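Local coordinates for zinc chaperone AztD (Citrobacter koseri, PDB 6CMK), which acts as a periplasmic zinc chaperone, handing one zinc ion directly to the solute-binding protein AztC of the AztABCD transport system, at residues 321-326 / 330-335. Numbering follows the deposited sequence.
Sequences KLNQID and GEISQS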
loop_
_atom_site.group_PDB
_atom_site.type_symbol
_atom_site.label_atom_id
_atom_site.label_comp_id
_atom_site.label_asym_id
_atom_site.label_seq_id
_atom_site.Cartn_x
_atom_site.Cartn_y
_atom_site.Cartn_z
ATOM N N LYS B 321 -23.942 21.367 8.235
ATOM C CA LYS B 321 -23.684 20.956 6.865
ATOM C C LYS B 321 -22.364 20.205 6.747
ATOM O O LYS B 321 -21.376 20.503 7.426
ATOM C CB LYS B 321 -23.651 22.155 5.917
ATOM C CG LYS B 321 -24.977 22.884 5.736
ATOM C CD LYS B 321 -24.846 23.836 4.554
ATOM C CE LYS B 321 -26.052 24.732 4.363
ATOM N NZ LYS B 321 -25.930 25.446 3.057
ATOM N N LEU B 322 -22.364 19.224 5.859
ATOM C CA LEU B 322 -21.146 18.559 5.428
ATOM C C LEU B 322 -20.702 19.208 4.127
ATOM O O LEU B 322 -21.525 19.415 3.230
ATOM C CB LEU B 322 -21.397 17.064 5.236
ATOM C CG LEU B 322 -20.161 16.238 4.857
ATOM C CD1 LEU B 322 -19.137 16.239 5.971
ATOM C CD2 LEU B 322 -20.562 14.823 4.503
ATOM N N ASN B 323 -19.420 19.566 4.035
ATOM C CA ASN B 323 -18.902 20.272 2.869
ATOM C C ASN B 323 -17.819 19.438 2.201
ATOM O O ASN B 323 -16.890 18.969 2.862
ATOM C CB ASN B 323 -18.344 21.648 3.244
ATOM C CG ASN B 323 -19.319 22.477 4.042
ATOM O OD1 ASN B 323 -20.046 23.292 3.483
ATOM N ND2 ASN B 323 -19.327 22.291 5.362
ATOM N N GLN B 324 -17.953 19.255 0.897
ATOM C CA GLN B 324 -16.985 18.519 0.095
ATOM C C GLN B 324 -15.876 19.469 -0.343
ATOM O O GLN B 324 -16.147 20.508 -0.956
ATOM C CB GLN B 324 -17.689 17.905 -1.113
ATOM C CG GLN B 324 -16.799 17.070 -2.004
ATOM C CD GLN B 324 -17.520 16.641 -3.268
ATOM O OE1 GLN B 324 -17.964 17.475 -4.059
ATOM N NE2 GLN B 324 -17.655 15.339 -3.453
ATOM N N ILE B 325 -14.632 19.125 -0.019
ATOM C CA ILE B 325 -13.467 19.893 -0.443
ATOM C C ILE B 325 -12.842 19.213 -1.650
ATOM O O ILE B 325 -12.375 18.071 -1.555
ATOM C CB ILE B 325 -12.423 20.015 0.676
ATOM C CG1 ILE B 325 -13.048 20.589 1.943
ATOM C CG2 ILE B 325 -11.248 20.858 0.195
ATOM C CD1 ILE B 325 -13.715 21.931 1.741
ATOM N N ASP B 326 -12.785 19.938 -2.764
ATOM C CA ASP B 326 -12.014 19.522 -3.938
ATOM C C ASP B 326 -10.604 20.055 -3.736
ATOM O O ASP B 326 -10.348 21.252 -3.899
ATOM C CB ASP B 326 -12.651 20.048 -5.217
ATOM C CG ASP B 326 -11.905 19.622 -6.467
ATOM O OD1 ASP B 326 -10.688 19.342 -6.393
ATOM O OD2 ASP B 326 -12.546 19.567 -7.536
ATOM N N GLY B 330 -8.965 23.530 -4.826
ATOM C CA GLY B 330 -8.847 24.452 -3.714
ATOM C C GLY B 330 -10.145 25.153 -3.374
ATOM O O GLY B 330 -10.136 26.352 -3.068
ATOM N N GLU B 331 -11.260 24.426 -3.386
ATOM C CA GLU B 331 -12.546 25.045 -3.118
ATOM C C GLU B 331 -13.520 24.020 -2.557
ATOM O O GLU B 331 -13.331 22.809 -2.692
ATOM C CB GLU B 331 -13.121 25.667 -4.391
ATOM C CG GLU B 331 -13.460 24.639 -5.447
ATOM C CD GLU B 331 -13.864 25.273 -6.761
ATOM O OE1 GLU B 331 -13.516 26.453 -6.991
ATOM O OE2 GLU B 331 -14.532 24.590 -7.563
ATOM N N ILE B 332 -14.578 24.534 -1.936
ATOM C CA ILE B 332 -15.734 23.724 -1.563
ATOM C C ILE B 332 -16.557 23.478 -2.817
ATOM O O ILE B 332 -17.086 24.423 -3.415
ATOM C CB ILE B 332 -16.578 24.426 -0.492
ATOM C CG1 ILE B 332 -15.745 24.678 0.765
ATOM C CG2 ILE B 332 -17.821 23.595 -0.163
ATOM C CD1 ILE B 332 -16.456 25.495 1.813
ATOM N N SER B 333 -16.687 22.213 -3.209
ATOM C CA SER B 333 -17.412 21.894 -4.436
ATOM C C SER B 333 -18.907 21.703 -4.211
ATOM O O SER B 333 -19.699 21.952 -5.130
ATOM C CB SER B 333 -16.810 20.649 -5.096
ATOM O OG SER B 333 -16.413 19.700 -4.125
ATOM N N GLN B 334 -19.322 21.301 -3.014
ATOM C CA GLN B 334 -20.743 21.265 -2.690
ATOM C C GLN B 334 -20.908 21.050 -1.191
ATOM O O GLN B 334 -19.966 20.678 -0.486
ATOM C CB GLN B 334 -21.470 20.172 -3.470
ATOM C CG GLN B 334 -20.983 18.770 -3.182
ATOM C CD GLN B 334 -21.724 17.723 -3.985
ATOM O OE1 GLN B 334 -22.944 17.772 -4.109
ATOM N NE2 GLN B 334 -20.990 16.769 -4.535
ATOM N N SER B 335 -22.139 21.275 -0.724
ATOM C CA SER B 335 -22.508 21.165 0.683
ATOM C C SER B 335 -23.880 20.516 0.786
ATOM O O SER B 335 -24.714 20.659 -0.109
ATOM C CB SER B 335 -22.540 22.538 1.367
ATOM O OG SER B 335 -21.304 23.210 1.218
#
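The carboxamide of Gln-324 is approached from both faces at its oxygen: Ser-333 OG donates to OE1 from one face at 2.7 Å, and Gln-334 NE2 reaches OE1 from the other at 3.1 Å. The second donor stands well above the carbonyl plane, 50° out of it, whereas OE1 lies nearly in the amide plane of Gln-334; the two amides are turned 61° apart. Gln-324 gets there with CG anti to its backbone N (chi1 -178°) and an extended chain, and Phe-380 packs on both glutamines. Across the sheet, the Asn-323 amide is held at both ends: OD1 accepts from Ser-335 OG at 2.6 Å, while ND2 goes to Val-315 O and Thr-317 OG1 on the inner side. Strands 321-326 and 331-337 are the third and fourth of a four-stranded antiparallel blade of the beta propeller, joined as a hairpin, with 331-337 at the blade's edge. Ser-333 and Gln-334 both face Gln-324 in a beta bulge, which puts both side chains beside one amide; Gln-324 N bonds to Gln-334 O (2.8 Å), and Ser-333 N to Gln-324 O (2.9 Å). On the Asn-323 face, Ile-325 CD1 meets Ile-332 CG1 at 3.6 Å, and both isoleucines rest on Ile-294 of strand 291-295. At the turn, Gly-330 and Glu-331 face Asp-326 in a G1 beta bulge: Asp-326 N bonds to Glu-331 O (2.9 Å), and Asp-326 OD1 takes Lys-329 N.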